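Side-chain contacts in probable succinyl-CoA:3-ketoacid coenzyme A transferase subunit B (Bacillus subtilis, PDB 3CDK), which probably transfers coenzyme A from succinyl-CoA to a 3-oxo acid, giving succinate and the 3-oxoacyl-CoA: residues 5-8 / 9-13; 197-200 / 201-205. One frame throughout, in Å; residues are numbered along the deposited sequence.

Contact 1. Residues 5-8 / 9-13; sequences KEAR and KRMVK
Met11 folds its side chain over the flat peptide carbonyl of Ala7. The thioether methyl CE sits above one face of that group, 3.8 Å from Ala7 C, and CG approaches the oxygen from the same side. Met11 N lies slightly to the other side of the plane and donates its hydrogen to Ala7 O at 3.0 Å. The carbonyl of Glu6 is met by Arg10: CB and CG lie off one face, with CG 3.3 Å from Glu6 O. Lys9 lays its CD beside the same Glu6 oxygen.

The backbone bonds, and most of these side-chain contacts, follow the i to i+4 spacing of an alpha helix, here the opening turns of helix 5-16 near the N-terminus of the CoA transferase fold; Lys9 on Glu6 is i to i+3. Lys9 N bonds Lys5 O, Arg10 N bonds Glu6 O, and Val12 N bonds Arg8 O. The first is the least straight (140° at the hydrogen), whereas the next is 159°.

Side chains divide the helix into unlike sides. Lys5, Glu6, Arg8 and Lys9 are exposed, as suits charged residues on an outer surface. Met11 is buried. With CG beside its own nitrogen (chi1 -72°) and a bend at chi3, its chain swings CE back toward the preceding turn, where it also meets Ala7 CB at 4.3 Å; the small methyl of Ala7 leaves room for this long, flexible thioether. Met11 and Arg8 both touch Met31 in a loop, while Arg10, its chain extended from CG to NE, reaches the loop residues Gln194 and Asp195. Val12, partly exposed, sets its CG2 beside Arg8 O, the oxygen its own amide bonds.

Contact 2. Residues 197-200 / 201-205; sequences VTIE and EVYEK
Val197 and Thr198 lead into helix 199-204, the short helix of a beta-alpha-beta unit between strands 187-193 and 211-212, and both meet Glu201 in its first turn. Thr198 holds the N-cap position, its OG1 placed 3.6 Å from Glu201 N, and a short hydroxylic residue suits this place where the first amides lack helical acceptors.

Among the backbone hydrogen bonds, Val202 N reaches Thr198 O at 3.3 Å, Tyr203 N reaches Ile199 O, and Glu204 N reaches Glu200 O.

The apolar contacts include a CH-pi interaction: Ile199 CG2 lies over one face of the Tyr203 ring, 4.2 Å from its centroid and 19° off the normal, offset toward the rim. The two side chains run alongside and point the same way; Phe210 also meets this ring. Buried Val202 packs on Leu190 and Leu193 of the strand, as befits a compact branched residue.

Of the charged contacts, one is built on Glu201. With CG anti to the backbone N (chi1 -176°) and the rest extended, its carboxylate crosses Val197, OE2 lying 3.5 Å from Val197 CG1, and the same OE2 takes a salt bridge from Lys205 NZ at 3.1 Å, met from above the carboxylate plane. Shortened to an alanine here, the side chain would lose its carboxylate, which is likely to leave the Lys205 ammonium without this mate and a gap beside Val197. On the exposed side two like charges meet: Glu200 OE1 lies 3.3 Å from Glu204 OE2, the carboxylate planes turned 71° apart.

Overall arrangement
Contact 1 comes first along the chain, in helix 5-16 at the N-terminal end; contact 2 comes near the C-terminal end, in helix 199-204. Although most of the chain separates them in sequence, their centres are 18 Å apart and their nearest atoms about 5 Å, without touching. The bridge is short: Arg10 of contact 1 touches Gln194 and Asp195, in the loop that leads from strand 187-193 to contact 2. Helix 5-16 precedes strand 24-27 and helix 199-204 follows strand 187-193, both strands of the large mixed sheet. Two helices from near opposite ends of the chain thus lie near one another on the surface, linked through Arg10 and that loop, away from the predicted active-site Glu50.

Contact 1. Residues 5-8 / 9-13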
loop_
_atom_site.group_PDB
_atom_site.type_symbol
_atom_site.label_atom_id
_atom_site.label_comp_id
_atom_site.label_asym_id
_atom_site.label_seq_id
_atom_site.Cartn_x
_atom_site.Cartn_y
_atom_site.Cartn_z
ATOM N N LYS B 5 -38.643 -16.790 -8.439
ATOM C CA LYS B 5 -38.562 -16.013 -7.199
ATOM C C LYS B 5 -38.439 -16.837 -5.921
ATOM O O LYS B 5 -37.912 -16.346 -4.918
ATOM C CB LYS B 5 -39.699 -14.996 -7.100
ATOM C CG LYS B 5 -39.257 -13.605 -7.510
ATOM C CD LYS B 5 -40.415 -12.630 -7.560
ATOM C CE LYS B 5 -39.909 -11.214 -7.808
ATOM N NZ LYS B 5 -41.010 -10.351 -8.320
ATOM N N GLU B 6 -38.928 -18.078 -5.959
ATOM C CA GLU B 6 -38.640 -19.048 -4.898
ATOM C C GLU B 6 -37.243 -19.653 -5.082
ATOM O O GLU B 6 -36.513 -19.833 -4.100
ATOM C CB GLU B 6 -39.708 -20.144 -4.811
ATOM C CG GLU B 6 -41.066 -19.650 -4.307
ATOM C CD GLU B 6 -42.044 -19.286 -5.436
ATOM O OE1 GLU B 6 -41.614 -18.705 -6.461
ATOM O OE2 GLU B 6 -43.252 -19.580 -5.291
ATOM N N ALA B 7 -36.866 -19.950 -6.328
ATOM C CA ALA B 7 -35.492 -20.353 -6.640
ATOM C C ALA B 7 -34.540 -19.434 -5.880
ATOM O O ALA B 7 -33.730 -19.884 -5.062
ATOM C CB ALA B 7 -35.234 -20.274 -8.145
ATOM N N ARG B 8 -34.697 -18.138 -6.136
ATOM C CA ARG B 8 -33.919 -17.070 -5.540
ATOM C C ARG B 8 -34.055 -17.001 -4.021
ATOM O O ARG B 8 -33.054 -16.813 -3.332
ATOM C CB ARG B 8 -34.368 -15.748 -6.148
ATOM C CG ARG B 8 -33.263 -14.808 -6.504
ATOM C CD ARG B 8 -33.618 -14.029 -7.766
ATOM N NE ARG B 8 -32.505 -13.178 -8.185
ATOM C CZ ARG B 8 -32.197 -12.869 -9.447
ATOM N NH1 ARG B 8 -32.920 -13.345 -10.464
ATOM N NH2 ARG B 8 -31.147 -12.079 -9.689
ATOM N N LYS B 9 -35.277 -17.145 -3.502
ATOM C CA LYS B 9 -35.511 -17.034 -2.061
ATOM C C LYS B 9 -34.941 -18.241 -1.314
ATOM O O LYS B 9 -34.489 -18.124 -0.166
ATOM C CB LYS B 9 -36.994 -16.761 -1.757
ATOM C CG LYS B 9 -37.583 -17.406 -0.484
ATOM C CD LYS B 9 -38.249 -18.758 -0.801
ATOM C CE LYS B 9 -38.230 -19.728 0.397
ATOM N NZ LYS B 9 -39.403 -19.572 1.332
ATOM N N ARG B 10 -34.945 -19.393 -1.984
ATOM C CA ARG B 10 -34.332 -20.620 -1.456
ATOM C C ARG B 10 -32.834 -20.449 -1.353
ATOM O O ARG B 10 -32.225 -20.680 -0.307
ATOM C CB ARG B 10 -34.611 -21.801 -2.383
ATOM C CG ARG B 10 -35.962 -22.450 -2.165
ATOM C CD ARG B 10 -36.000 -23.792 -2.869
ATOM N NE ARG B 10 -37.373 -24.230 -3.059
ATOM C CZ ARG B 10 -37.768 -25.500 -3.088
ATOM N NH1 ARG B 10 -39.052 -25.776 -3.263
ATOM N NH2 ARG B 10 -36.890 -26.489 -2.942
ATOM N N MET B 11 -32.254 -20.049 -2.469
ATOM C CA MET B 11 -30.836 -19.878 -2.565
ATOM C C MET B 11 -30.355 -18.874 -1.533
ATOM O O MET B 11 -29.427 -19.160 -0.789
ATOM C CB MET B 11 -30.476 -19.425 -3.964
ATOM C CG MET B 11 -30.611 -20.504 -4.994
ATOM S SD MET B 11 -29.708 -20.031 -6.479
ATOM C CE MET B 11 -31.077 -19.321 -7.410
ATOM N N VAL B 12 -31.015 -17.721 -1.458
ATOM C CA VAL B 12 -30.608 -16.644 -0.550
ATOM C C VAL B 12 -30.689 -17.057 0.932
ATOM O O VAL B 12 -29.749 -16.848 1.714
ATOM C CB VAL B 12 -31.428 -15.356 -0.831
ATOM C CG1 VAL B 12 -31.304 -14.344 0.291
ATOM C CG2 VAL B 12 -30.978 -14.737 -2.146
ATOM N N LYS B 13 -31.798 -17.682 1.297
ATOM C CA LYS B 13 -32.013 -18.047 2.688
ATOM C C LYS B 13 -30.955 -19.058 3.162
ATOM O O LYS B 13 -30.493 -19.003 4.311
ATOM C CB LYS B 13 -33.433 -18.575 2.899
ATOM C CG LYS B 13 -34.150 -17.995 4.135
ATOM C CD LYS B 13 -33.278 -17.982 5.427
ATOM C CE LYS B 13 -33.925 -17.164 6.570
ATOM N NZ LYS B 13 -32.926 -16.571 7.538
#

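Contact 2. Residues 197-200 / 201-205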
loop_
_atom_site.group_PDB
_atom_site.type_symbol
_atom_site.label_atom_id
_atom_site.label_comp_id
_atom_site.label_asym_id
_atom_site.label_seq_id
_atom_site.Cartn_x
_atom_site.Cartn_y
_atom_site.Cartn_z
ATOM N N VAL B 197 -36.446 -31.817 -3.824
ATOM C CA VAL B 197 -35.482 -32.577 -4.617
ATOM C C VAL B 197 -34.877 -33.839 -3.975
ATOM O O VAL B 197 -34.674 -33.904 -2.763
ATOM C CB VAL B 197 -34.331 -31.642 -5.061
ATOM C CG1 VAL B 197 -34.870 -30.450 -5.782
ATOM C CG2 VAL B 197 -33.602 -31.142 -3.871
ATOM N N THR B 198 -34.590 -34.825 -4.826
ATOM C CA THR B 198 -33.892 -36.059 -4.461
ATOM C C THR B 198 -32.526 -36.164 -5.164
ATOM O O THR B 198 -32.152 -35.293 -5.971
ATOM C CB THR B 198 -34.705 -37.279 -4.838
ATOM O OG1 THR B 198 -35.094 -37.181 -6.210
ATOM C CG2 THR B 198 -35.937 -37.362 -3.989
ATOM N N ILE B 199 -31.781 -37.224 -4.846
ATOM C CA ILE B 199 -30.466 -37.452 -5.442
ATOM C C ILE B 199 -30.632 -37.698 -6.947
ATOM O O ILE B 199 -29.869 -37.171 -7.762
ATOM C CB ILE B 199 -29.692 -38.624 -4.751
ATOM C CG1 ILE B 199 -29.444 -38.343 -3.261
ATOM C CG2 ILE B 199 -28.336 -38.845 -5.414
ATOM C CD1 ILE B 199 -30.649 -38.521 -2.322
ATOM N N GLU B 200 -31.653 -38.473 -7.310
ATOM C CA GLU B 200 -31.939 -38.722 -8.714
ATOM C C GLU B 200 -32.016 -37.395 -9.464
ATOM O O GLU B 200 -31.168 -37.109 -10.300
ATOM C CB GLU B 200 -33.211 -39.542 -8.886
ATOM C CG GLU B 200 -32.980 -41.022 -9.082
ATOM C CD GLU B 200 -33.780 -41.565 -10.278
ATOM O OE1 GLU B 200 -33.528 -41.035 -11.399
ATOM O OE2 GLU B 200 -34.645 -42.495 -10.113
ATOM N N GLU B 201 -32.994 -36.570 -9.110
ATOM C CA GLU B 201 -33.180 -35.273 -9.749
ATOM C C GLU B 201 -31.875 -34.563 -9.969
ATOM O O GLU B 201 -31.647 -34.028 -11.048
ATOM C CB GLU B 201 -34.075 -34.369 -8.913
ATOM C CG GLU B 201 -34.378 -33.050 -9.594
ATOM C CD GLU B 201 -35.556 -32.332 -8.995
ATOM O OE1 GLU B 201 -36.432 -32.995 -8.402
ATOM O OE2 GLU B 201 -35.621 -31.102 -9.131
ATOM N N VAL B 202 -31.028 -34.561 -8.939
ATOM C CA VAL B 202 -29.740 -33.872 -8.974
ATOM C C VAL B 202 -28.736 -34.510 -9.940
ATOM O O VAL B 202 -27.951 -33.798 -10.542
ATOM C CB VAL B 202 -29.095 -33.755 -7.568
ATOM C CG1 VAL B 202 -27.771 -32.982 -7.666
ATOM C CG2 VAL B 202 -30.025 -33.062 -6.618
ATOM N N TYR B 203 -28.749 -35.844 -10.053
ATOM C CA TYR B 203 -28.021 -36.538 -11.125
ATOM C C TYR B 203 -28.562 -36.048 -12.442
ATOM O O TYR B 203 -27.845 -35.407 -13.195
ATOM C CB TYR B 203 -28.178 -38.068 -11.095
ATOM C CG TYR B 203 -27.368 -38.837 -10.068
ATOM C CD1 TYR B 203 -26.140 -38.364 -9.580
ATOM C CD2 TYR B 203 -27.828 -40.091 -9.598
ATOM C CE1 TYR B 203 -25.393 -39.107 -8.618
ATOM C CE2 TYR B 203 -27.094 -40.846 -8.654
ATOM C CZ TYR B 203 -25.885 -40.337 -8.170
ATOM O OH TYR B 203 -25.181 -41.083 -7.255
ATOM N N GLU B 204 -29.834 -36.337 -12.702
ATOM C CA GLU B 204 -30.477 -35.940 -13.948
ATOM C C GLU B 204 -30.111 -34.496 -14.296
ATOM O O GLU B 204 -29.865 -34.170 -15.454
ATOM C CB GLU B 204 -31.994 -36.112 -13.878
ATOM C CG GLU B 204 -32.443 -37.578 -14.038
ATOM C CD GLU B 204 -33.896 -37.863 -13.578
ATOM O OE1 GLU B 204 -34.551 -36.968 -12.990
ATOM O OE2 GLU B 204 -34.377 -38.998 -13.794
ATOM N N LYS B 205 -30.031 -33.641 -13.292
ATOM C CA LYS B 205 -29.858 -32.239 -13.584
ATOM C C LYS B 205 -28.414 -31.713 -13.529
ATOM O O LYS B 205 -28.217 -30.509 -13.598
ATOM C CB LYS B 205 -30.807 -31.404 -12.719
ATOM C CG LYS B 205 -32.236 -31.463 -13.235
ATOM C CD LYS B 205 -33.180 -30.536 -12.497
ATOM C CE LYS B 205 -34.593 -30.804 -12.940
ATOM N NZ LYS B 205 -35.517 -30.057 -12.080
#